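Flavin-dependent thymidylate synthase (Helicobacter pylori, PDB 3AH5) catalyses the FAD- and NADPH-dependent reductive methylation of dUMP to dTMP, with methylenetetrahydrofolate as methyl donor, and works as a homotetramer. Local coordinates at residues R76-S81 and Y160-R165; Q16-C21 and E37-V42; K93-F98 and N131-L136. One frame throughout, in Å; residues are numbered along the deposited sequence.

How the interactions relate
Interactions 1 and 2 are both buried and both reach the same FAD, interaction 1 at its adenine and phosphate end and interaction 2 near the flavin, with centres about 22 Å apart. Their chemistry differs: interaction 1 joins two strands of the central sheet by backbone hydrogen bonds, whereas interaction 2 packs helices 12-22 and 33-43 through aliphatic side chains. Interaction 3 is only partly buried and lies on the other side of the chain's centre from interaction 2, their centres about 55 Å apart. There a loop is laid against helix 119-138 around one arginine, whose charge is met by glutamates of the same helix. No secondary-structure element is shared among the three.

Interaction 1. Residues R76-S81 and Y160-R165; sequences RIASLS and YSINAR. With FAD (flavin-adenine dinucleotide), chain M.
Tyr160 swings its ring to the carbonyl side of its own backbone, CG opposite the N (chi1 -166°), a torsion that brings the ring beside Leu80 of strand 79-82 and Ala78 just before that strand. The hydroxyl end closes on the methyl of Ala78, OH to CB 3.5 Å, while CB of Leu80 meets the ring edge at CD1, 3.9 Å away. Between the strands, Ser79 and Ser161 form an antiparallel hydrogen-bonded pair: Ser79 N to Ser161 O and Ser161 N to Ser79 O are each 2.9 Å and nearly straight. Their hydroxyls turn to a neighbouring subunit, Ser79 OG to its Glu53 and Ser161 OG to its His54.

At the ends of the strands the same two segments hold FAD. Ile77 CD1 lies 3.4 Å from adenine N9A, and Asn163, at the N-cap of helix 164-174, gives ND2 to adenine N1A at 2.7 Å. The extended Arg165 carries its guanidinium to the phosphate, NH2 to O1P 2.8 Å, with ribose C2B over one face; NH1 also pairs with Glu53 of the same chain. Adenine is thus read by an amide N-H and a hydrophobic contact, while the arginine probably offsets part of the diphosphate's negative charge.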
loop_
_atom_site.group_PDB
_atom_site.type_symbol
_atom_site.label_atom_id
_atom_site.label_comp_id
_atom_site.label_asym_id
_atom_site.label_seq_id
_atom_site.Cartn_x
_atom_site.Cartn_y
_atom_site.Cartn_z
ATOM N N ARG A 76 0.501 -6.233 -5.262
ATOM C CA ARG A 76 0.813 -4.822 -5.277
ATOM C C ARG A 76 1.805 -4.302 -4.258
ATOM O O ARG A 76 2.351 -3.202 -4.418
ATOM C CB ARG A 76 -0.490 -4.017 -5.246
ATOM C CG ARG A 76 -1.666 -4.748 -4.646
ATOM C CD ARG A 76 -2.910 -4.544 -5.463
ATOM N NE ARG A 76 -4.095 -4.348 -4.623
ATOM C CZ ARG A 76 -4.479 -5.158 -3.642
ATOM N NH1 ARG A 76 -3.781 -6.238 -3.344
ATOM N NH2 ARG A 76 -5.580 -4.896 -2.971
ATOM N N ILE A 77 2.050 -5.072 -3.213
ATOM C CA ILE A 77 3.032 -4.649 -2.233
ATOM C C ILE A 77 4.353 -5.287 -2.620
ATOM O O ILE A 77 4.812 -6.257 -2.020
ATOM C CB ILE A 77 2.611 -5.027 -0.799
ATOM C CG1 ILE A 77 1.430 -4.146 -0.397
ATOM C CG2 ILE A 77 3.772 -4.800 0.186
ATOM C CD1 ILE A 77 1.121 -4.179 1.077
ATOM N N ALA A 78 4.934 -4.722 -3.672
ATOM C CA ALA A 78 6.204 -5.156 -4.232
ATOM C C ALA A 78 6.531 -4.148 -5.320
ATOM O O ALA A 78 5.694 -3.313 -5.656
ATOM C CB ALA A 78 6.075 -6.549 -4.825
ATOM N N SER A 79 7.739 -4.224 -5.870
ATOM C CA SER A 79 8.159 -3.291 -6.915
ATOM C C SER A 79 8.737 -4.033 -8.109
ATOM O O SER A 79 9.468 -5.022 -7.954
ATOM C CB SER A 79 9.211 -2.316 -6.378
ATOM O OG SER A 79 8.726 -1.621 -5.245
ATOM N N LEU A 80 8.416 -3.549 -9.302
ATOM C CA LEU A 80 8.920 -4.183 -10.500
ATOM C C LEU A 80 9.156 -3.248 -11.669
ATOM O O LEU A 80 8.490 -2.222 -11.824
ATOM C CB LEU A 80 7.991 -5.327 -10.925
ATOM C CG LEU A 80 6.477 -5.136 -11.022
ATOM C CD1 LEU A 80 5.841 -6.468 -11.410
ATOM C CD2 LEU A 80 5.914 -4.677 -9.689
ATOM N N SER A 81 10.151 -3.606 -12.470
ATOM C CA SER A 81 10.506 -2.872 -13.676
ATOM C C SER A 81 10.506 -4.002 -14.683
ATOM O O SER A 81 11.361 -4.887 -14.644
ATOM C CB SER A 81 11.886 -2.241 -13.531
ATOM O OG SER A 81 11.887 -1.320 -12.453
ATOM N N TYR A 160 12.686 -7.542 -9.914
ATOM C CA TYR A 160 11.642 -7.658 -8.910
ATOM C C TYR A 160 12.178 -7.513 -7.482
ATOM O O TYR A 160 13.074 -8.253 -7.072
ATOM C CB TYR A 160 10.971 -9.019 -9.091
ATOM C CG TYR A 160 9.671 -9.188 -8.362
ATOM C CD1 TYR A 160 8.541 -8.461 -8.736
ATOM C CD2 TYR A 160 9.562 -10.084 -7.297
ATOM C CE1 TYR A 160 7.328 -8.622 -8.071
ATOM C CE2 TYR A 160 8.358 -10.249 -6.624
ATOM C CZ TYR A 160 7.244 -9.517 -7.017
ATOM O OH TYR A 160 6.046 -9.699 -6.368
ATOM N N SER A 161 11.626 -6.559 -6.735
ATOM C CA SER A 161 12.036 -6.321 -5.352
ATOM C C SER A 161 10.835 -6.507 -4.428
ATOM O O SER A 161 9.728 -6.078 -4.752
ATOM C CB SER A 161 12.602 -4.910 -5.198
ATOM O OG SER A 161 13.709 -4.739 -6.057
ATOM N N ILE A 162 11.063 -7.126 -3.272
ATOM C CA ILE A 162 9.981 -7.404 -2.338
ATOM C C ILE A 162 10.520 -7.654 -0.926
ATOM O O ILE A 162 11.601 -8.226 -0.765
ATOM C CB ILE A 162 9.204 -8.645 -2.840
ATOM C CG1 ILE A 162 7.964 -8.896 -2.002
ATOM C CG2 ILE A 162 10.093 -9.872 -2.795
ATOM C CD1 ILE A 162 7.068 -9.962 -2.625
ATOM N N ASN A 163 9.787 -7.218 0.098
ATOM C CA ASN A 163 10.242 -7.438 1.467
ATOM C C ASN A 163 9.755 -8.793 1.975
ATOM O O ASN A 163 8.835 -9.388 1.406
ATOM C CB ASN A 163 9.796 -6.300 2.412
ATOM C CG ASN A 163 8.297 -6.299 2.704
ATOM O OD1 ASN A 163 7.676 -7.350 2.878
ATOM N ND2 ASN A 163 7.719 -5.107 2.792
ATOM N N ALA A 164 10.386 -9.275 3.040
ATOM C CA ALA A 164 10.068 -10.574 3.634
ATOM C C ALA A 164 8.594 -10.833 3.942
ATOM O O ALA A 164 8.084 -11.922 3.673
ATOM C CB ALA A 164 10.900 -10.772 4.903
ATOM N N ARG A 165 7.911 -9.854 4.520
ATOM C CA ARG A 165 6.501 -10.023 4.853
ATOM C C ARG A 165 5.651 -10.302 3.619
ATOM O O ARG A 165 4.876 -11.255 3.584
ATOM C CB ARG A 165 5.966 -8.774 5.556
ATOM C CG ARG A 165 4.541 -8.940 6.034
ATOM C CD ARG A 165 4.099 -7.796 6.908
ATOM N NE ARG A 165 2.866 -8.146 7.596
ATOM C CZ ARG A 165 2.128 -7.291 8.290
ATOM N NH1 ARG A 165 2.501 -6.024 8.386
ATOM N NH2 ARG A 165 1.016 -7.708 8.885
HETATM P PA FAD M . -2.008 -2.334 8.006
HETATM O O1A FAD M . -3.044 -2.051 9.076
HETATM O O2A FAD M . -1.012 -1.244 7.649
HETATM O O5B FAD M . -2.654 -3.014 6.851
HETATM C C5B FAD M . -1.962 -3.391 5.677
HETATM C C4B FAD M . -1.898 -4.897 5.433
HETATM O O4B FAD M . -1.070 -4.920 4.259
HETATM C C3B FAD M . -1.155 -5.717 6.501
HETATM O O3B FAD M . -1.972 -6.678 7.146
HETATM C C2B FAD M . 0.030 -6.371 5.788
HETATM O O2B FAD M . -0.024 -7.772 5.619
HETATM C C1B FAD M . 0.163 -5.617 4.470
HETATM N N9A FAD M . 1.227 -4.594 4.405
HETATM C C8A FAD M . 1.124 -3.234 4.601
HETATM N N7A FAD M . 2.233 -2.569 4.472
HETATM C C5A FAD M . 3.159 -3.551 4.166
HETATM C C6A FAD M . 4.561 -3.475 3.900
HETATM N N6A FAD M . 5.209 -2.301 3.919
HETATM N N1A FAD M . 5.226 -4.639 3.623
HETATM C C2A FAD M . 4.524 -5.813 3.613
HETATM N N3A FAD M . 3.213 -5.996 3.844
HETATM C C4A FAD M . 2.577 -4.780 4.124
HETATM N N1 FAD M . 4.553 -1.661 16.568
HETATM C C2 FAD M . 5.820 -1.368 16.960
HETATM O O2 FAD M . 6.588 -0.646 16.274
HETATM N N3 FAD M . 6.278 -1.858 18.195
HETATM C C4 FAD M . 5.536 -2.684 19.057
HETATM O O4 FAD M . 6.032 -3.060 20.139
HETATM C C4X FAD M . 4.230 -3.015 18.615
HETATM N N5 FAD M . 3.392 -3.840 19.430
HETATM C C5X FAD M . 2.083 -4.093 18.995
HETATM C C6 FAD M . 1.203 -4.904 19.805
HETATM C C7 FAD M . -0.113 -5.161 19.425
HETATM C C7M FAD M . -0.979 -6.024 20.347
HETATM C C8 FAD M . -0.624 -4.620 18.208
HETATM C C8M FAD M . -2.040 -4.845 17.722
HETATM C C9 FAD M . 0.244 -3.810 17.388
HETATM C C9A FAD M . 1.578 -3.535 17.744
HETATM N N10 FAD M . 2.483 -2.704 16.939
HETATM C C10 FAD M . 3.772 -2.463 17.376
HETATM C "C1'" FAD M . 2.080 -2.081 15.656
HETATM C "C2'" FAD M . 1.861 -3.085 14.568
HETATM O "O2'" FAD M . 3.098 -3.802 14.394
HETATM C "C3'" FAD M . 1.426 -2.394 13.292
HETATM O "O3'" FAD M . 0.205 -1.705 13.546
HETATM C "C4'" FAD M . 1.161 -3.444 12.270
HETATM O "O4'" FAD M . 2.387 -4.154 12.041
HETATM C "C5'" FAD M . 0.708 -2.915 10.949
HETATM O "O5'" FAD M . 0.463 -4.151 10.330
HETATM P P FAD M . -0.956 -4.432 9.816
HETATM O O1P FAD M . -0.942 -5.814 9.376
HETATM O O2P FAD M . -1.935 -3.991 10.847
HETATM O O3P FAD M . -1.093 -3.492 8.544
#

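Interaction 2. Residues Q16-C21 and E37-V42; sequences QAIRTC and ELIHRV. With FAD (flavin-adenine dinucleotide), chain M.
Ile18 and Leu38 meet where helices 12-22 and 33-43 cross; the axes of segments 16-21 and 37-42 pass 9.9 Å apart at 63°. The two side chains slide past each other in opposite directions, Ile18 CG2 resting 3.9 Å from Leu38 CG. On its other branch Ile18 drives CD1 against the backbone of the second helix, 3.5 Å from Ile39 CA, and it also faces Val42 tip to tip, with CG2 3.9 Å from Val42 CG1. One isoleucine thus touches three residues spread over slightly more than one turn of the opposing helix.

Beside this apolar centre, Leu38 CD2 sits over the middle of one face of the Arg19 guanidinium, 3.3 Å from CZ. In Leu38, chi1 of -179°, with CG opposite the backbone N, and chi2 of 62° together turn CD2 toward that arginine.

A second shell helps fix the rotation of the guanidinium: Arg19 NE forms a salt bridge with Asp35, and NH1 is hydrogen-bonded to Ser24 OG. Ile39 also packs on Leu11 and Leu52, and Val42 on Trp22, which extends the apolar layer beyond the crossing.

Farther along helix 12-22, Cys21 places SG 3.1 Å from flavin N3. The arrangement is a crossed helix pair, held by aliphatic side chains, with one helix lining the flavin part of the FAD pocket in this ThyX enzyme.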
loop_
_atom_site.group_PDB
_atom_site.type_symbol
_atom_site.label_atom_id
_atom_site.label_comp_id
_atom_site.label_asym_id
_atom_site.label_seq_id
_atom_site.Cartn_x
_atom_site.Cartn_y
_atom_site.Cartn_z
ATOM N N GLN A 16 17.520 -6.479 14.949
ATOM C CA GLN A 16 17.747 -5.185 15.587
ATOM C C GLN A 16 16.458 -4.367 15.701
ATOM O O GLN A 16 16.292 -3.587 16.643
ATOM C CB GLN A 16 18.794 -4.388 14.810
ATOM C CG GLN A 16 20.212 -4.907 14.979
ATOM C CD GLN A 16 21.191 -4.261 14.016
ATOM O OE1 GLN A 16 22.394 -4.517 14.071
ATOM N NE2 GLN A 16 20.679 -3.423 13.123
ATOM N N ALA A 17 15.547 -4.547 14.745
ATOM C CA ALA A 17 14.273 -3.823 14.753
ATOM C C ALA A 17 13.310 -4.388 15.807
ATOM O O ALA A 17 12.592 -3.634 16.477
ATOM C CB ALA A 17 13.627 -3.877 13.363
ATOM N N ILE A 18 13.303 -5.713 15.944
ATOM C CA ILE A 18 12.442 -6.396 16.909
ATOM C C ILE A 18 12.785 -5.998 18.346
ATOM O O ILE A 18 11.902 -5.651 19.132
ATOM C CB ILE A 18 12.579 -7.932 16.791
ATOM C CG1 ILE A 18 12.082 -8.402 15.424
ATOM C CG2 ILE A 18 11.809 -8.609 17.918
ATOM C CD1 ILE A 18 12.292 -9.871 15.170
ATOM N N ARG A 19 14.072 -6.055 18.680
ATOM C CA ARG A 19 14.533 -5.709 20.018
ATOM C C ARG A 19 14.327 -4.233 20.329
ATOM O O ARG A 19 14.372 -3.830 21.490
ATOM C CB ARG A 19 16.011 -6.085 20.189
ATOM C CG ARG A 19 16.250 -7.586 20.156
ATOM C CD ARG A 19 17.686 -7.965 20.487
ATOM N NE ARG A 19 17.858 -9.418 20.483
ATOM C CZ ARG A 19 17.279 -10.251 21.346
ATOM N NH1 ARG A 19 16.488 -9.783 22.304
ATOM N NH2 ARG A 19 17.478 -11.560 21.241
ATOM N N THR A 20 14.098 -3.432 19.293
ATOM C CA THR A 20 13.873 -2.000 19.476
ATOM C C THR A 20 12.499 -1.755 20.118
ATOM O O THR A 20 12.289 -0.748 20.805
ATOM C CB THR A 20 13.930 -1.239 18.118
ATOM O OG1 THR A 20 15.229 -1.391 17.530
ATOM C CG2 THR A 20 13.636 0.242 18.320
ATOM N N CYS A 21 11.568 -2.681 19.892
ATOM C CA CYS A 21 10.218 -2.563 20.436
ATOM C C CYS A 21 10.187 -2.789 21.943
ATOM O O CYS A 21 9.495 -2.070 22.670
ATOM C CB CYS A 21 9.280 -3.559 19.749
ATOM S SG CYS A 21 8.995 -3.252 17.985
ATOM N N GLU A 37 16.784 -16.739 15.782
ATOM C CA GLU A 37 15.608 -17.430 16.289
ATOM C C GLU A 37 14.515 -16.432 16.662
ATOM O O GLU A 37 13.324 -16.733 16.569
ATOM C CB GLU A 37 16.003 -18.258 17.511
ATOM C CG GLU A 37 14.936 -19.201 18.032
ATOM C CD GLU A 37 15.427 -19.997 19.229
ATOM O OE1 GLU A 37 16.482 -20.660 19.103
ATOM O OE2 GLU A 37 14.763 -19.960 20.291
ATOM N N LEU A 38 14.933 -15.244 17.084
ATOM C CA LEU A 38 14.005 -14.192 17.482
ATOM C C LEU A 38 13.159 -13.733 16.292
ATOM O O LEU A 38 11.933 -13.630 16.395
ATOM C CB LEU A 38 14.786 -13.007 18.063
ATOM C CG LEU A 38 14.023 -11.779 18.571
ATOM C CD1 LEU A 38 13.105 -12.154 19.726
ATOM C CD2 LEU A 38 15.033 -10.734 19.019
ATOM N N ILE A 39 13.818 -13.470 15.166
ATOM C CA ILE A 39 13.137 -13.021 13.953
ATOM C C ILE A 39 12.026 -13.986 13.534
ATOM O O ILE A 39 10.986 -13.572 13.020
ATOM C CB ILE A 39 14.142 -12.871 12.784
ATOM C CG1 ILE A 39 15.154 -11.776 13.116
ATOM C CG2 ILE A 39 13.415 -12.537 11.489
ATOM C CD1 ILE A 39 16.216 -11.592 12.067
ATOM N N HIS A 40 12.246 -15.274 13.768
ATOM C CA HIS A 40 11.278 -16.299 13.401
ATOM C C HIS A 40 10.155 -16.453 14.420
ATOM O O HIS A 40 9.030 -16.784 14.058
ATOM C CB HIS A 40 12.002 -17.634 13.207
ATOM C CG HIS A 40 11.100 -18.767 12.837
ATOM N ND1 HIS A 40 10.330 -19.438 13.763
ATOM C CD2 HIS A 40 10.833 -19.340 11.640
ATOM C CE1 HIS A 40 9.628 -20.376 13.153
ATOM N NE2 HIS A 40 9.914 -20.337 11.863
ATOM N N ARG A 41 10.460 -16.205 15.690
ATOM C CA ARG A 41 9.468 -16.326 16.754
ATOM C C ARG A 41 8.530 -15.122 16.793
ATOM O O ARG A 41 7.312 -15.274 16.921
ATOM C CB ARG A 41 10.161 -16.453 18.109
ATOM C CG ARG A 41 9.268 -16.984 19.219
ATOM C CD ARG A 41 9.902 -16.728 20.572
ATOM N NE ARG A 41 9.655 -15.359 21.024
ATOM C CZ ARG A 41 10.440 -14.687 21.861
ATOM N NH1 ARG A 41 11.542 -15.251 22.343
ATOM N NH2 ARG A 41 10.114 -13.453 22.229
ATOM N N VAL A 42 9.104 -13.926 16.697
ATOM C CA VAL A 42 8.321 -12.697 16.731
ATOM C C VAL A 42 7.794 -12.340 15.346
ATOM O O VAL A 42 6.614 -12.009 15.181
ATOM C CB VAL A 42 9.165 -11.516 17.274
ATOM C CG1 VAL A 42 8.365 -10.221 17.209
ATOM C CG2 VAL A 42 9.584 -11.800 18.708
HETATM P PA FAD M . -2.008 -2.334 8.006
HETATM O O1A FAD M . -3.044 -2.051 9.076
HETATM O O2A FAD M . -1.012 -1.244 7.649
HETATM O O5B FAD M . -2.654 -3.014 6.851
HETATM C C5B FAD M . -1.962 -3.391 5.677
HETATM C C4B FAD M . -1.898 -4.897 5.433
HETATM O O4B FAD M . -1.070 -4.920 4.259
HETATM C C3B FAD M . -1.155 -5.717 6.501
HETATM O O3B FAD M . -1.972 -6.678 7.146
HETATM C C2B FAD M . 0.030 -6.371 5.788
HETATM O O2B FAD M . -0.024 -7.772 5.619
HETATM C C1B FAD M . 0.163 -5.617 4.470
HETATM N N9A FAD M . 1.227 -4.594 4.405
HETATM C C8A FAD M . 1.124 -3.234 4.601
HETATM N N7A FAD M . 2.233 -2.569 4.472
HETATM C C5A FAD M . 3.159 -3.551 4.166
HETATM C C6A FAD M . 4.561 -3.475 3.900
HETATM N N6A FAD M . 5.209 -2.301 3.919
HETATM N N1A FAD M . 5.226 -4.639 3.623
HETATM C C2A FAD M . 4.524 -5.813 3.613
HETATM N N3A FAD M . 3.213 -5.996 3.844
HETATM C C4A FAD M . 2.577 -4.780 4.124
HETATM N N1 FAD M . 4.553 -1.661 16.568
HETATM C C2 FAD M . 5.820 -1.368 16.960
HETATM O O2 FAD M . 6.588 -0.646 16.274
HETATM N N3 FAD M . 6.278 -1.858 18.195
HETATM C C4 FAD M . 5.536 -2.684 19.057
HETATM O O4 FAD M . 6.032 -3.060 20.139
HETATM C C4X FAD M . 4.230 -3.015 18.615
HETATM N N5 FAD M . 3.392 -3.840 19.430
HETATM C C5X FAD M . 2.083 -4.093 18.995
HETATM C C6 FAD M . 1.203 -4.904 19.805
HETATM C C7 FAD M . -0.113 -5.161 19.425
HETATM C C7M FAD M . -0.979 -6.024 20.347
HETATM C C8 FAD M . -0.624 -4.620 18.208
HETATM C C8M FAD M . -2.040 -4.845 17.722
HETATM C C9 FAD M . 0.244 -3.810 17.388
HETATM C C9A FAD M . 1.578 -3.535 17.744
HETATM N N10 FAD M . 2.483 -2.704 16.939
HETATM C C10 FAD M . 3.772 -2.463 17.376
HETATM C "C1'" FAD M . 2.080 -2.081 15.656
HETATM C "C2'" FAD M . 1.861 -3.085 14.568
HETATM O "O2'" FAD M . 3.098 -3.802 14.394
HETATM C "C3'" FAD M . 1.426 -2.394 13.292
HETATM O "O3'" FAD M . 0.205 -1.705 13.546
HETATM C "C4'" FAD M . 1.161 -3.444 12.270
HETATM O "O4'" FAD M . 2.387 -4.154 12.041
HETATM C "C5'" FAD M . 0.708 -2.915 10.949
HETATM O "O5'" FAD M . 0.463 -4.151 10.330
HETATM P P FAD M . -0.956 -4.432 9.816
HETATM O O1P FAD M . -0.942 -5.814 9.376
HETATM O O2P FAD M . -1.935 -3.991 10.847
HETATM O O3P FAD M . -1.093 -3.492 8.544
#

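Interaction 3. Residues K93-F98 and N131-L136; sequences KEVESF and NLRILL
Arg133 supplies most of the helix's side of the contact, rising from helix 119-138 to meet the backbone of Val95, Glu96 and Ser97. The helix side chain leaves with CG wedged between its backbone N and carbonyl carbon (chi1 80°) and then bends at chi2, which brings its end beneath the loop.

Two backbone carbonyls are approached without a hydrogen bond between the segments. Val95 O stands over one face of the guanidinium, displaced toward its rim, and lies 3.6 Å from Arg133 CD. At the other end, the extended chain of Lys93 runs past the helix backbone, with CE 3.6 Å from Leu136 O.

Ser97 meets the guanidinium by van der Waals contact: its CA comes in at the edge, 3.3 Å from Arg133 NE, and its CB lies 3.5 Å from Arg133 NH2. The charge is answered within the helix itself, where NH2 forms a salt bridge with Glu138 and a long, weak ion pair with Glu130.

Apolar contacts are fewer. Arg133 CD lies 4.2 Å from Phe98 CE2, approaching the ring obliquely, and Phe98 itself packs on Val126 and Leu129 of the same helix.

Hydrogen bonds from residues just outside complete the seam: Glu130 takes up the backbone N of Phe98, and Ser137 OG pairs with Lys93 O. Such a loop, drawn across a helix and seated on a long arginine side chain, joins the connection between helices 85-88 and 103-109 to helix 119-138.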
loop_
_atom_site.group_PDB
_atom_site.type_symbol
_atom_site.label_atom_id
_atom_site.label_comp_id
_atom_site.label_asym_id
_atom_site.label_seq_id
_atom_site.Cartn_x
_atom_site.Cartn_y
_atom_site.Cartn_z
ATOM N N LYS A 93 12.007 -8.053 -35.639
ATOM C CA LYS A 93 12.207 -7.669 -37.031
ATOM C C LYS A 93 13.232 -8.554 -37.734
ATOM O O LYS A 93 12.890 -9.298 -38.654
ATOM C CB LYS A 93 12.623 -6.200 -37.131
ATOM C CG LYS A 93 11.456 -5.235 -37.017
ATOM C CD LYS A 93 11.831 -3.849 -37.510
ATOM C CE LYS A 93 10.616 -2.940 -37.598
ATOM N NZ LYS A 93 10.949 -1.634 -38.240
ATOM N N GLU A 94 14.484 -8.487 -37.295
ATOM C CA GLU A 94 15.547 -9.282 -37.904
ATOM C C GLU A 94 15.540 -10.761 -37.479
ATOM O O GLU A 94 16.584 -11.328 -37.146
ATOM C CB GLU A 94 16.911 -8.646 -37.593
ATOM C CG GLU A 94 17.372 -8.735 -36.134
ATOM C CD GLU A 94 16.393 -8.116 -35.148
ATOM O OE1 GLU A 94 15.308 -8.700 -34.939
ATOM O OE2 GLU A 94 16.710 -7.046 -34.581
ATOM N N VAL A 95 14.364 -11.386 -37.505
ATOM C CA VAL A 95 14.230 -12.791 -37.126
ATOM C C VAL A 95 13.561 -13.604 -38.229
ATOM O O VAL A 95 12.586 -13.163 -38.834
ATOM C CB VAL A 95 13.420 -12.942 -35.819
ATOM C CG1 VAL A 95 13.065 -14.398 -35.579
ATOM C CG2 VAL A 95 14.234 -12.416 -34.658
ATOM N N GLU A 96 14.088 -14.799 -38.474
ATOM C CA GLU A 96 13.564 -15.680 -39.514
ATOM C C GLU A 96 12.247 -16.344 -39.131
ATOM O O GLU A 96 11.987 -16.620 -37.956
ATOM C CB GLU A 96 14.593 -16.762 -39.849
ATOM C CG GLU A 96 15.986 -16.220 -40.123
ATOM C CD GLU A 96 16.045 -15.346 -41.360
ATOM O OE1 GLU A 96 15.200 -14.434 -41.494
ATOM O OE2 GLU A 96 16.944 -15.564 -42.197
ATOM N N SER A 97 11.423 -16.601 -40.141
ATOM C CA SER A 97 10.130 -17.233 -39.941
ATOM C C SER A 97 10.269 -18.475 -39.070
ATOM O O SER A 97 11.286 -19.156 -39.123
ATOM C CB SER A 97 9.524 -17.616 -41.290
ATOM O OG SER A 97 8.325 -18.347 -41.116
ATOM N N PHE A 98 9.246 -18.759 -38.270
ATOM C CA PHE A 98 9.242 -19.929 -37.392
ATOM C C PHE A 98 8.437 -21.066 -38.038
ATOM O O PHE A 98 8.134 -22.080 -37.405
ATOM C CB PHE A 98 8.640 -19.562 -36.025
ATOM C CG PHE A 98 9.493 -18.622 -35.216
ATOM C CD1 PHE A 98 10.597 -19.094 -34.511
ATOM C CD2 PHE A 98 9.205 -17.258 -35.173
ATOM C CE1 PHE A 98 11.399 -18.231 -33.776
ATOM C CE2 PHE A 98 10.006 -16.380 -34.437
ATOM C CZ PHE A 98 11.105 -16.868 -33.739
ATOM N N ASN A 131 2.753 -15.126 -36.688
ATOM C CA ASN A 131 1.868 -14.064 -37.155
ATOM C C ASN A 131 2.277 -12.718 -36.557
ATOM O O ASN A 131 2.172 -11.679 -37.213
ATOM C CB ASN A 131 0.409 -14.370 -36.807
ATOM C CG ASN A 131 -0.201 -15.408 -37.724
ATOM O OD1 ASN A 131 0.214 -15.550 -38.875
ATOM N ND2 ASN A 131 -1.204 -16.123 -37.232
ATOM N N LEU A 132 2.747 -12.736 -35.314
ATOM C CA LEU A 132 3.182 -11.507 -34.667
ATOM C C LEU A 132 4.402 -10.919 -35.366
ATOM O O LEU A 132 4.406 -9.734 -35.691
ATOM C CB LEU A 132 3.513 -11.752 -33.192
ATOM C CG LEU A 132 4.084 -10.572 -32.396
ATOM C CD1 LEU A 132 3.103 -9.409 -32.388
ATOM C CD2 LEU A 132 4.382 -11.028 -30.969
ATOM N N ARG A 133 5.434 -11.732 -35.607
ATOM C CA ARG A 133 6.624 -11.194 -36.262
ATOM C C ARG A 133 6.361 -10.871 -37.735
ATOM O O ARG A 133 7.160 -10.196 -38.384
ATOM C CB ARG A 133 7.829 -12.136 -36.127
ATOM C CG ARG A 133 7.822 -13.261 -37.097
ATOM C CD ARG A 133 9.210 -13.645 -37.539
ATOM N NE ARG A 133 9.096 -14.256 -38.856
ATOM C CZ ARG A 133 8.989 -13.561 -39.982
ATOM N NH1 ARG A 133 9.008 -12.239 -39.947
ATOM N NH2 ARG A 133 8.803 -14.184 -41.134
ATOM N N ILE A 134 5.244 -11.352 -38.266
ATOM C CA ILE A 134 4.908 -11.025 -39.641
ATOM C C ILE A 134 4.450 -9.569 -39.628
ATOM O O ILE A 134 4.877 -8.766 -40.459
ATOM C CB ILE A 134 3.762 -11.897 -40.202
ATOM C CG1 ILE A 134 4.247 -13.331 -40.411
ATOM C CG2 ILE A 134 3.278 -11.314 -41.521
ATOM C CD1 ILE A 134 3.247 -14.224 -41.107
ATOM N N LEU A 135 3.588 -9.232 -38.670
ATOM C CA LEU A 135 3.082 -7.869 -38.542
ATOM C C LEU A 135 4.210 -6.882 -38.276
ATOM O O LEU A 135 4.287 -5.819 -38.889
ATOM C CB LEU A 135 2.075 -7.774 -37.393
ATOM C CG LEU A 135 0.734 -8.497 -37.513
ATOM C CD1 LEU A 135 -0.056 -8.314 -36.228
ATOM C CD2 LEU A 135 -0.043 -7.946 -38.704
ATOM N N LEU A 136 5.093 -7.246 -37.358
ATOM C CA LEU A 136 6.196 -6.381 -36.973
ATOM C C LEU A 136 7.322 -6.245 -37.988
ATOM O O LEU A 136 7.843 -5.149 -38.200
ATOM C CB LEU A 136 6.775 -6.870 -35.643
ATOM C CG LEU A 136 5.868 -6.706 -34.423
ATOM C CD1 LEU A 136 6.333 -7.618 -33.295
ATOM C CD2 LEU A 136 5.874 -5.243 -33.995
#